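Local coordinates for protein dihydropyrimidinase (PDB 3SFW) that hydrolyses the cyclic amide bond of 5,6-dihydropyrimidines, probably at the two-zinc centre of its TIM-barrel amidohydrolase domain, at residues Thr9-Ser14 and Gly47-Pro52; Val21-Glu26 and Ser429-Gly434; Val29-Asp34 and Gly383-Gly388. One frame throughout, in Å; residues are numbered along the deposited sequence.

Interaction 1 (Thr9-Ser14 and Gly47-Pro52); sequences TVVTAS and GYYLLP
T9 and V10 pair with Y49 and L50 as a short parallel beta ladder in the N-terminal beta-rich part of this TIM-barrel amidohydrolase. Three backbone bonds build it: T9 N to Y48 O at 3.1 Å, L50 N to T9 O at 2.8 Å, and V11 N to L50 O at 3.1 Å. In the middle bond L50 N stands 38° above the carbonyl plane of T9, and the CA-H of Y49 also meets this oxygen.

A water extends the grip at the ladder's start. The T9 hydroxyl, set beside its own backbone N (chi1 -56°), gives OG1 a 2.7 Å bond to that water, which donates in turn to Y48 O at 2.8 Å; Y48 O therefore takes two donors.

Apolar contacts fill both faces. T9 and Y49 lie side by side on one, where V11 CG2 also approaches the Y49 ring obliquely, 3.5 Å from CD1. V10 CG2 and L50 CD2 touch at 4.0 Å on the other face, next to Y17 and A45. P52 has no N-H to carry the ladder on, and its ring carbon CD sits 3.2 Å from V11 O.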
ATOM      1  N   THR A   9     -31.880  26.519 -14.012  1.00 13.29           N
ATOM      2  CA  THR A   9     -30.963  26.293 -12.864  1.00 11.99           C
ATOM      3  C   THR A   9     -29.544  26.068 -13.381  1.00 12.47           C
ATOM      4  O   THR A   9     -29.294  25.122 -14.127  1.00 15.52           O
ATOM      5  CB  THR A   9     -31.415  25.104 -12.080  1.00 16.12           C
ATOM      6  OG1 THR A   9     -32.770  25.314 -11.680  1.00 15.80           O
ATOM      7  CG2 THR A   9     -30.535  24.884 -10.806  1.00 15.00           C
ATOM      8  N   VAL A  10     -28.665  27.028 -13.093  1.00 14.16           N
ATOM      9  CA  VAL A  10     -27.234  26.936 -13.468  1.00 12.25           C
ATOM     10  C   VAL A  10     -26.514  25.964 -12.525  1.00 15.30           C
ATOM     11  O   VAL A  10     -26.642  26.068 -11.319  1.00 14.32           O
ATOM     12  CB  VAL A  10     -26.564  28.328 -13.367  1.00 12.02           C
ATOM     13  CG1 VAL A  10     -25.005  28.268 -13.749  1.00 12.81           C
ATOM     14  CG2 VAL A  10     -27.331  29.317 -14.286  1.00 14.33           C
ATOM     15  N   VAL A  11     -25.766  25.018 -13.092  1.00 13.68           N
ATOM     16  CA  VAL A  11     -24.959  24.106 -12.279  1.00 13.98           C
ATOM     17  C   VAL A  11     -23.592  24.146 -12.886  1.00 14.97           C
ATOM     18  O   VAL A  11     -23.436  23.963 -14.099  1.00 15.87           O
ATOM     19  CB  VAL A  11     -25.446  22.636 -12.390  1.00 19.46           C
ATOM     20  CG1 VAL A  11     -24.538  21.717 -11.518  1.00 19.76           C
ATOM     21  CG2 VAL A  11     -26.898  22.529 -11.984  1.00 22.82           C
ATOM     22  N   THR A  12     -22.589  24.459 -12.078  1.00 11.38           N
ATOM     23  CA  THR A  12     -21.215  24.424 -12.572  1.00 12.02           C
ATOM     24  C   THR A  12     -20.430  23.485 -11.651  1.00 13.23           C
ATOM     25  O   THR A  12     -21.026  22.691 -10.904  1.00 15.15           O
ATOM     26  CB  THR A  12     -20.560  25.803 -12.559  1.00 13.89           C
ATOM     27  OG1 THR A  12     -20.412  26.227 -11.196  1.00 14.42           O
ATOM     28  CG2 THR A  12     -21.398  26.873 -13.371  1.00 13.85           C
ATOM     29  N   ALA A  13     -19.103  23.518 -11.741  1.00 12.84           N
ATOM     30  CA  ALA A  13     -18.326  22.580 -10.926  1.00 13.93           C
ATOM     31  C   ALA A  13     -18.416  22.934  -9.457  1.00 16.62           C
ATOM     32  O   ALA A  13     -18.138  22.075  -8.608  1.00 16.25           O
ATOM     33  CB  ALA A  13     -16.867  22.497 -11.389  1.00 13.52           C
ATOM     34  N   SER A  14     -18.679  24.213  -9.156  1.00 16.58           N
ATOM     35  CA  SER A  14     -18.860  24.636  -7.763  1.00 24.24           C
ATOM     36  C   SER A  14     -20.325  24.960  -7.416  1.00 21.26           C
ATOM     37  O   SER A  14     -20.883  24.471  -6.412  1.00 24.96           O
ATOM     38  CB  SER A  14     -17.930  25.801  -7.429  1.00 24.98           C
ATOM     39  OG  SER A  14     -17.923  26.814  -8.467  1.00 30.98           O
ATOM     40  N   GLY A  47     -37.496  24.255 -16.110  1.00 18.08           N
ATOM     41  CA  GLY A  47     -37.375  22.800 -15.959  1.00 20.07           C
ATOM     42  C   GLY A  47     -36.037  22.226 -16.449  1.00 18.14           C
ATOM     43  O   GLY A  47     -35.822  21.013 -16.423  1.00 17.82           O
ATOM     44  N   TYR A  48     -35.144  23.093 -16.892  1.00 16.02           N
ATOM     45  CA  TYR A  48     -33.817  22.611 -17.358  1.00 13.83           C
ATOM     46  C   TYR A  48     -32.714  23.016 -16.389  1.00  9.77           C
ATOM     47  O   TYR A  48     -32.775  24.100 -15.751  1.00 15.37           O
ATOM     48  CB  TYR A  48     -33.469  23.198 -18.745  1.00 13.12           C
ATOM     49  CG  TYR A  48     -34.489  22.911 -19.853  1.00 16.51           C
ATOM     50  CD1 TYR A  48     -35.318  21.780 -19.823  1.00 15.80           C
ATOM     51  CD2 TYR A  48     -34.641  23.811 -20.895  1.00 16.19           C
ATOM     52  CE1 TYR A  48     -36.250  21.544 -20.875  1.00 16.61           C
ATOM     53  CE2 TYR A  48     -35.542  23.582 -21.917  1.00 19.71           C
ATOM     54  CZ  TYR A  48     -36.341  22.472 -21.901  1.00 18.67           C
ATOM     55  OH  TYR A  48     -37.197  22.270 -22.982  1.00 18.64           O
ATOM     56  N   TYR A  49     -31.645  22.235 -16.406  1.00 12.34           N
ATOM     57  CA  TYR A  49     -30.335  22.711 -16.009  1.00 11.82           C
ATOM     58  C   TYR A  49     -29.614  23.454 -17.170  1.00 14.21           C
ATOM     59  O   TYR A  49     -29.722  23.061 -18.333  1.00 15.81           O
ATOM     60  CB  TYR A  49     -29.434  21.531 -15.629  1.00 11.51           C
ATOM     61  CG  TYR A  49     -29.819  20.840 -14.354  1.00 13.75           C
ATOM     62  CD1 TYR A  49     -30.019  21.571 -13.176  1.00 18.09           C
ATOM     63  CD2 TYR A  49     -29.989  19.447 -14.320  1.00 15.08           C
ATOM     64  CE1 TYR A  49     -30.374  20.912 -12.004  1.00 18.33           C
ATOM     65  CE2 TYR A  49     -30.337  18.789 -13.151  1.00 16.21           C
ATOM     66  CZ  TYR A  49     -30.592  19.531 -12.024  1.00 18.45           C
ATOM     67  OH  TYR A  49     -30.887  18.859 -10.862  1.00 20.34           O
ATOM     68  N   LEU A  50     -28.894  24.522 -16.833  1.00 12.55           N
ATOM     69  CA  LEU A  50     -27.899  25.111 -17.746  1.00 10.97           C
ATOM     70  C   LEU A  50     -26.553  24.541 -17.309  1.00 14.37           C
ATOM     71  O   LEU A  50     -26.079  24.843 -16.198  1.00 13.38           O
ATOM     72  CB  LEU A  50     -27.843  26.634 -17.609  1.00 12.44           C
ATOM     73  CG  LEU A  50     -28.993  27.474 -18.154  1.00 16.98           C
ATOM     74  CD1 LEU A  50     -30.266  27.116 -17.560  1.00 21.90           C
ATOM     75  CD2 LEU A  50     -28.749  28.993 -18.051  1.00 12.78           C
ATOM     76  N   LEU A  51     -25.929  23.768 -18.187  1.00 11.77           N
ATOM     77  CA  LEU A  51     -24.606  23.151 -17.916  1.00 11.06           C
ATOM     78  C   LEU A  51     -23.558  23.805 -18.770  1.00 11.66           C
ATOM     79  O   LEU A  51     -23.841  24.147 -19.918  1.00 13.26           O
ATOM     80  CB  LEU A  51     -24.650  21.664 -18.266  1.00 14.41           C
ATOM     81  CG  LEU A  51     -25.773  20.868 -17.579  1.00 14.94           C
ATOM     82  CD1 LEU A  51     -25.779  19.413 -18.052  1.00 15.68           C
ATOM     83  CD2 LEU A  51     -25.590  20.932 -16.061  1.00 14.86           C
ATOM     84  N   PRO A  52     -22.321  23.949 -18.258  1.00 10.83           N
ATOM     85  CA  PRO A  52     -21.230  24.273 -19.192  1.00 10.60           C
ATOM     86  C   PRO A  52     -21.124  23.160 -20.232  1.00 10.19           C
ATOM     87  O   PRO A  52     -21.238  21.974 -19.883  1.00 11.51           O
ATOM     88  CB  PRO A  52     -19.962  24.289 -18.291  1.00 11.16           C
ATOM     89  CG  PRO A  52     -20.509  24.490 -16.865  1.00  9.71           C
ATOM     90  CD  PRO A  52     -21.825  23.681 -16.894  1.00 11.58           C
TER
HETATM   91  O   HOH W   1     -34.506  24.636 -13.594  1.00 20.60           O

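Interaction 2 (Val21-Glu26 and Ser429-Gly434); sequences VLIDGE and SVLSRG
E26 and R433 lie side by side and point the same way, so that their charged ends meet beyond two closely packed backbones. R433 NH1 donates to E26 OE2 at 2.9 Å in a salt bridge. The flat groups are not coplanar: carboxylate and guanidinium are turned 60° apart. OE2 lies in the guanidinium plane, yet NH1 comes to it from 40° above the carboxylate plane. A bend in the arginine at chi3 (-66°) turns NE, and CD itself rests 3.8 Å from E26 OE1. That second oxygen forms a salt bridge with R451, whose guanidinium is close to R433 NH1, while R433 NH2 bonds D119 and the carbonyl of A449. An alanine at E26 would probably leave the neighbouring charges of R433 and R451 without the carboxylate they share, and NH1 of R433 without this bond.

Nearer the backbones, the main chains touch through CA-H...O contacts, from E26 CA to R433 O (3.2 Å) and from R433 CA to E26 O (3.5 Å). I23 points toward the other segment and lays CG2 on G434 CA at 3.9 Å; a CB on G434 would clash with G25 O.

Two hairpin turns thus meet, a type II' turn with G25-E26 at its corners and a type I' turn with R433-G434, each linking adjacent antiparallel strands.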
ATOM      1  N   VAL A  21     -29.258  34.038 -17.449  1.00 15.40           N
ATOM      2  CA  VAL A  21     -27.935  34.280 -18.042  1.00 13.44           C
ATOM      3  C   VAL A  21     -28.103  35.125 -19.281  1.00 16.71           C
ATOM      4  O   VAL A  21     -28.910  34.795 -20.149  1.00 16.22           O
ATOM      5  CB  VAL A  21     -27.263  32.929 -18.410  1.00 15.59           C
ATOM      6  CG1 VAL A  21     -25.922  33.138 -19.138  1.00 16.59           C
ATOM      7  CG2 VAL A  21     -27.048  32.095 -17.135  1.00 14.74           C
ATOM      8  N   LEU A  22     -27.335  36.211 -19.354  1.00 15.08           N
ATOM      9  CA  LEU A  22     -27.348  37.101 -20.510  1.00 16.82           C
ATOM     10  C   LEU A  22     -26.100  36.936 -21.356  1.00 14.68           C
ATOM     11  O   LEU A  22     -24.958  37.046 -20.851  1.00 15.81           O
ATOM     12  CB  LEU A  22     -27.464  38.570 -20.044  1.00 15.49           C
ATOM     13  CG  LEU A  22     -27.473  39.612 -21.181  1.00 17.15           C
ATOM     14  CD1 LEU A  22     -28.726  39.324 -22.041  1.00 16.96           C
ATOM     15  CD2 LEU A  22     -27.583  41.016 -20.516  1.00 16.15           C
ATOM     16  N   ILE A  23     -26.315  36.601 -22.632  1.00 14.74           N
ATOM     17  CA  ILE A  23     -25.237  36.449 -23.595  1.00 13.38           C
ATOM     18  C   ILE A  23     -25.247  37.648 -24.529  1.00 14.35           C
ATOM     19  O   ILE A  23     -26.313  38.119 -24.898  1.00 16.39           O
ATOM     20  CB  ILE A  23     -25.502  35.178 -24.451  1.00 13.04           C
ATOM     21  CG1 ILE A  23     -25.435  33.915 -23.566  1.00 13.59           C
ATOM     22  CG2 ILE A  23     -24.440  35.039 -25.578  1.00 13.85           C
ATOM     23  CD1 ILE A  23     -26.047  32.664 -24.237  1.00 13.85           C
ATOM     24  N   ASP A  24     -24.074  38.185 -24.850  1.00 16.13           N
ATOM     25  CA  ASP A  24     -23.983  39.273 -25.854  1.00 19.03           C
ATOM     26  C   ASP A  24     -22.892  38.870 -26.818  1.00 17.22           C
ATOM     27  O   ASP A  24     -21.750  38.678 -26.427  1.00 15.02           O
ATOM     28  CB  ASP A  24     -23.639  40.615 -25.182  1.00 20.72           C
ATOM     29  CG  ASP A  24     -23.735  41.820 -26.154  1.00 26.64           C
ATOM     30  OD1 ASP A  24     -24.034  41.636 -27.340  1.00 23.36           O
ATOM     31  OD2 ASP A  24     -23.568  42.959 -25.699  1.00 29.66           O
ATOM     32  N   GLY A  25     -23.276  38.519 -28.041  1.00 17.16           N
ATOM     33  CA  GLY A  25     -22.268  38.063 -28.966  1.00 15.24           C
ATOM     34  C   GLY A  25     -21.829  36.634 -28.585  1.00 15.37           C
ATOM     35  O   GLY A  25     -22.667  35.759 -28.455  1.00 17.37           O
ATOM     36  N   GLU A  26     -20.528  36.433 -28.382  1.00 12.81           N
ATOM     37  CA  GLU A  26     -19.986  35.066 -28.183  1.00 12.55           C
ATOM     38  C   GLU A  26     -19.863  34.694 -26.698  1.00 14.84           C
ATOM     39  O   GLU A  26     -19.495  33.564 -26.385  1.00 15.99           O
ATOM     40  CB  GLU A  26     -18.624  34.949 -28.838  1.00 16.64           C
ATOM     41  CG  GLU A  26     -18.643  35.177 -30.373  1.00 18.43           C
ATOM     42  CD  GLU A  26     -17.423  34.578 -31.041  1.00 21.17           C
ATOM     43  OE1 GLU A  26     -16.325  34.723 -30.519  1.00 23.42           O
ATOM     44  OE2 GLU A  26     -17.588  33.902 -32.044  1.00 27.23           O
ATOM     45  N   SER A 429     -31.094  21.846 -25.982  1.00 12.26           N
ATOM     46  CA  SER A 429     -30.461  22.845 -26.839  1.00 11.51           C
ATOM     47  C   SER A 429     -28.997  23.025 -26.454  1.00 14.50           C
ATOM     48  O   SER A 429     -28.635  22.791 -25.306  1.00 12.19           O
ATOM     49  CB  SER A 429     -31.205  24.164 -26.725  1.00 12.52           C
ATOM     50  OG  SER A 429     -32.542  23.945 -27.161  1.00 15.08           O
ATOM     51  N   VAL A 430     -28.180  23.421 -27.428  1.00 12.15           N
ATOM     52  CA  VAL A 430     -26.729  23.535 -27.246  1.00 11.95           C
ATOM     53  C   VAL A 430     -26.266  24.803 -27.935  1.00 14.34           C
ATOM     54  O   VAL A 430     -26.478  24.985 -29.147  1.00 13.57           O
ATOM     55  CB  VAL A 430     -26.008  22.326 -27.853  1.00 10.09           C
ATOM     56  CG1 VAL A 430     -24.475  22.454 -27.714  1.00 11.86           C
ATOM     57  CG2 VAL A 430     -26.521  21.024 -27.232  1.00 12.35           C
ATOM     58  N   LEU A 431     -25.663  25.709 -27.164  1.00 13.46           N
ATOM     59  CA  LEU A 431     -25.040  26.911 -27.732  1.00 13.35           C
ATOM     60  C   LEU A 431     -23.531  26.754 -27.748  1.00 13.16           C
ATOM     61  O   LEU A 431     -22.940  26.216 -26.768  1.00 13.04           O
ATOM     62  CB  LEU A 431     -25.376  28.118 -26.868  1.00 13.78           C
ATOM     63  CG  LEU A 431     -26.887  28.436 -26.865  1.00 16.01           C
ATOM     64  CD1 LEU A 431     -27.392  28.570 -25.428  1.00 22.76           C
ATOM     65  CD2 LEU A 431     -27.186  29.742 -27.653  1.00 18.29           C
ATOM     66  N   SER A 432     -22.920  27.265 -28.811  1.00 12.54           N
ATOM     67  CA  SER A 432     -21.446  27.331 -28.947  1.00 10.26           C
ATOM     68  C   SER A 432     -21.065  28.788 -29.267  1.00 15.57           C
ATOM     69  O   SER A 432     -21.518  29.325 -30.275  1.00 11.38           O
ATOM     70  CB  SER A 432     -20.969  26.376 -30.044  1.00 14.41           C
ATOM     71  OG  SER A 432     -19.601  26.627 -30.378  1.00 12.93           O
ATOM     72  N   ARG A 433     -20.315  29.449 -28.384  1.00 12.91           N
ATOM     73  CA  ARG A 433     -20.010  30.882 -28.564  1.00 12.45           C
ATOM     74  C   ARG A 433     -21.275  31.710 -28.867  1.00 13.46           C
ATOM     75  O   ARG A 433     -21.288  32.559 -29.749  1.00 13.76           O
ATOM     76  CB  ARG A 433     -18.887  31.075 -29.605  1.00 12.56           C
ATOM     77  CG  ARG A 433     -17.469  30.815 -29.006  1.00 13.74           C
ATOM     78  CD  ARG A 433     -16.271  30.919 -30.004  1.00 13.74           C
ATOM     79  NE  ARG A 433     -16.313  29.880 -31.029  1.00 13.45           N
ATOM     80  CZ  ARG A 433     -16.977  29.954 -32.189  1.00 15.02           C
ATOM     81  NH1 ARG A 433     -17.394  31.112 -32.683  1.00 13.53           N
ATOM     82  NH2 ARG A 433     -17.065  28.856 -32.952  1.00 13.83           N
ATOM     83  N   GLY A 434     -22.335  31.423 -28.124  1.00 12.90           N
ATOM     84  CA  GLY A 434     -23.562  32.224 -28.138  1.00 13.27           C
ATOM     85  C   GLY A 434     -24.487  31.932 -29.327  1.00 14.28           C
ATOM     86  O   GLY A 434     -25.561  32.515 -29.424  1.00 16.07           O
TER

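Interaction 3 (Val29-Asp34 and Gly383-Gly388); sequences VAIGSD and GTIAVG
V387 sets both its methyls against a backbone carbonyl: V29 O lies 3.8 Å from CG2 and 3.9 Å from CG1. The carbonyl belongs to a classic beta bulge, where V29 and A30 both face L22 on the adjacent strand. No hydrogen bond crosses between 29-34 and 383-388, although the CA atoms of V29 and V387 come within 5.1 Å of each other. The two segments run at a steep angle, their touching parts 119° apart, and meet by packing; just before V29, V28 hydrogen-bonds G388 through the backbone.

The side chain of V29 points away from the contact, so this residue offers V387 only its main chain. V387 CG2, anti to its own carbonyl carbon, also reaches A30 CA at 4.1 Å. One valine thereby covers the bulge at its carbonyl and at the alpha carbon that follows.

I31 makes the second half of the contact from the strand side. It points toward the loop, and its outer chain is extended (chi2 174°), which carries CD1 forward onto the loop backbone. There CD1 lies 4.1 Å from I385 O and 4.1 Å from A386 CA. The same methyl meets I385 CG2 at 4.3 Å, a loose apolar touch.

The loop 383-388 comes between helix 361-376, where T370 OG1 bonds G383 O, and strand 393-403, and I385 also packs on L50 and P52 of strand 49-59. On the strand side, A30, I31 and G32 pair antiparallel with a strand of the second subunit, which continues the sheet across the interface, and S33 of that subunit weakly hydrogen-bonds V29 O. V387 packs on A19 of that subunit as well, so the contact joins strand 27-32 at this subunit's sheet edge, the loop after helix 361-376 and the neighbouring subunit.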
ATOM      1  N   VAL A  29     -22.229  37.798 -20.486  1.00 14.02           N
ATOM      2  CA  VAL A  29     -21.938  39.153 -19.969  1.00 15.68           C
ATOM      3  C   VAL A  29     -22.625  39.482 -18.648  1.00 14.79           C
ATOM      4  O   VAL A  29     -22.175  40.398 -17.935  1.00 16.69           O
ATOM      5  CB  VAL A  29     -22.234  40.279 -21.028  1.00 16.42           C
ATOM      6  CG1 VAL A  29     -21.307  40.111 -22.234  1.00 15.30           C
ATOM      7  CG2 VAL A  29     -23.701  40.284 -21.395  1.00 17.63           C
ATOM      8  N   ALA A  30     -23.664  38.740 -18.286  1.00 15.67           N
ATOM      9  CA  ALA A  30     -24.307  38.947 -16.979  1.00 17.35           C
ATOM     10  C   ALA A  30     -25.047  37.733 -16.526  1.00 17.92           C
ATOM     11  O   ALA A  30     -25.550  36.939 -17.336  1.00 15.34           O
ATOM     12  CB  ALA A  30     -25.299  40.186 -17.042  1.00 18.93           C
ATOM     13  N   ILE A  31     -25.166  37.589 -15.209  1.00 13.49           N
ATOM     14  CA  ILE A  31     -25.987  36.565 -14.650  1.00 12.61           C
ATOM     15  C   ILE A  31     -26.702  37.233 -13.492  1.00 15.67           C
ATOM     16  O   ILE A  31     -26.100  38.037 -12.787  1.00 14.86           O
ATOM     17  CB  ILE A  31     -25.124  35.406 -14.137  1.00 12.93           C
ATOM     18  CG1 ILE A  31     -24.244  34.856 -15.303  1.00 12.92           C
ATOM     19  CG2 ILE A  31     -26.048  34.334 -13.478  1.00 15.15           C
ATOM     20  CD1 ILE A  31     -23.208  33.721 -14.761  1.00 14.98           C
ATOM     21  N   GLY A  32     -27.972  36.913 -13.307  1.00 16.56           N
ATOM     22  CA  GLY A  32     -28.750  37.686 -12.347  1.00 18.27           C
ATOM     23  C   GLY A  32     -30.173  37.239 -12.280  1.00 22.98           C
ATOM     24  O   GLY A  32     -30.713  36.689 -13.232  1.00 20.20           O
ATOM     25  N   SER A  33     -30.803  37.552 -11.153  1.00 23.20           N
ATOM     26  CA  SER A  33     -32.183  37.172 -10.907  1.00 28.99           C
ATOM     27  C   SER A  33     -33.178  38.174 -11.541  1.00 30.65           C
ATOM     28  O   SER A  33     -34.329  37.836 -11.805  1.00 31.21           O
ATOM     29  CB  SER A  33     -32.403  37.088  -9.391  1.00 30.08           C
ATOM     30  OG  SER A  33     -31.557  38.011  -8.732  1.00 28.04           O
ATOM     31  N   ASP A  34     -32.722  39.389 -11.816  1.00 26.92           N
ATOM     32  CA  ASP A  34     -33.638  40.417 -12.336  1.00 31.36           C
ATOM     33  C   ASP A  34     -32.915  41.344 -13.304  1.00 28.18           C
ATOM     34  O   ASP A  34     -32.758  42.528 -13.029  1.00 26.39           O
ATOM     35  CB  ASP A  34     -34.247  41.226 -11.164  1.00 34.17           C
ATOM     36  CG  ASP A  34     -35.386  42.169 -11.605  1.00 39.02           C
ATOM     37  OD1 ASP A  34     -36.045  41.890 -12.636  1.00 38.00           O
ATOM     38  OD2 ASP A  34     -35.593  43.212 -10.925  1.00 39.68           O
ATOM     39  N   GLY A 383     -15.429  25.784 -20.307  1.00 10.09           N
ATOM     40  CA  GLY A 383     -15.486  24.815 -19.208  1.00 10.90           C
ATOM     41  C   GLY A 383     -16.306  25.340 -18.048  1.00 11.92           C
ATOM     42  O   GLY A 383     -16.343  24.740 -17.001  1.00 15.12           O
ATOM     43  N   THR A 384     -16.891  26.517 -18.207  1.00 10.40           N
ATOM     44  CA  THR A 384     -17.748  27.019 -17.117  1.00 11.74           C
ATOM     45  C   THR A 384     -18.892  27.909 -17.619  1.00 13.86           C
ATOM     46  O   THR A 384     -19.023  28.187 -18.841  1.00 13.82           O
ATOM     47  CB  THR A 384     -16.913  27.778 -16.079  1.00 16.24           C
ATOM     48  OG1 THR A 384     -17.689  27.980 -14.865  1.00 18.50           O
ATOM     49  CG2 THR A 384     -16.390  29.104 -16.692  1.00 15.26           C
ATOM     50  N   ILE A 385     -19.734  28.330 -16.683  1.00 11.62           N
ATOM     51  CA  ILE A 385     -20.691  29.377 -16.966  1.00 12.73           C
ATOM     52  C   ILE A 385     -20.423  30.569 -16.057  1.00 12.23           C
ATOM     53  O   ILE A 385     -20.685  30.493 -14.887  1.00 15.83           O
ATOM     54  CB  ILE A 385     -22.131  28.879 -16.798  1.00 11.95           C
ATOM     55  CG1 ILE A 385     -22.440  27.787 -17.849  1.00  9.70           C
ATOM     56  CG2 ILE A 385     -23.135  30.081 -17.002  1.00 13.30           C
ATOM     57  CD1 ILE A 385     -23.824  27.185 -17.701  1.00 10.26           C
ATOM     58  N   ALA A 386     -19.764  31.579 -16.622  1.00 14.08           N
ATOM     59  CA  ALA A 386     -19.326  32.736 -15.841  1.00 14.41           C
ATOM     60  C   ALA A 386     -19.169  33.908 -16.756  1.00 12.93           C
ATOM     61  O   ALA A 386     -18.884  33.734 -17.939  1.00 14.57           O
ATOM     62  CB  ALA A 386     -17.985  32.407 -15.108  1.00 12.87           C
ATOM     63  N   VAL A 387     -19.317  35.117 -16.205  1.00 12.59           N
ATOM     64  CA  VAL A 387     -19.008  36.304 -16.967  1.00 13.79           C
ATOM     65  C   VAL A 387     -17.624  36.233 -17.583  1.00 14.72           C
ATOM     66  O   VAL A 387     -16.627  35.917 -16.901  1.00 16.21           O
ATOM     67  CB  VAL A 387     -19.154  37.581 -16.096  1.00 14.04           C
ATOM     68  CG1 VAL A 387     -18.749  38.821 -16.886  1.00 15.57           C
ATOM     69  CG2 VAL A 387     -20.607  37.706 -15.690  1.00 12.92           C
ATOM     70  N   GLY A 388     -17.574  36.535 -18.875  1.00 13.37           N
ATOM     71  CA  GLY A 388     -16.349  36.510 -19.660  1.00 14.12           C
ATOM     72  C   GLY A 388     -16.006  35.185 -20.365  1.00 13.39           C
ATOM     73  O   GLY A 388     -15.140  35.160 -21.231  1.00 17.53           O
TER

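In the fold
From the N terminus, the chain passes 9-14, 21-26 and 29-34 before interaction 1 closes the first, short loop at 47-52. The other two segments, inside that loop, wait for partners far along the chain: interaction 3 closes at 383-388 and interaction 2 last, at 429-434. Interaction 3 is thus nested inside interaction 2, and both cross interaction 1. The segments also touch directly: V21 packs on V10 and L50, I385 on L51 and P52, and L22 probably hydrogen-bonds V29 and A30. Together the contacts tie the N-terminal strands to the chain that returns after the barrel; interactions 1 and 3 also reach the second subunit.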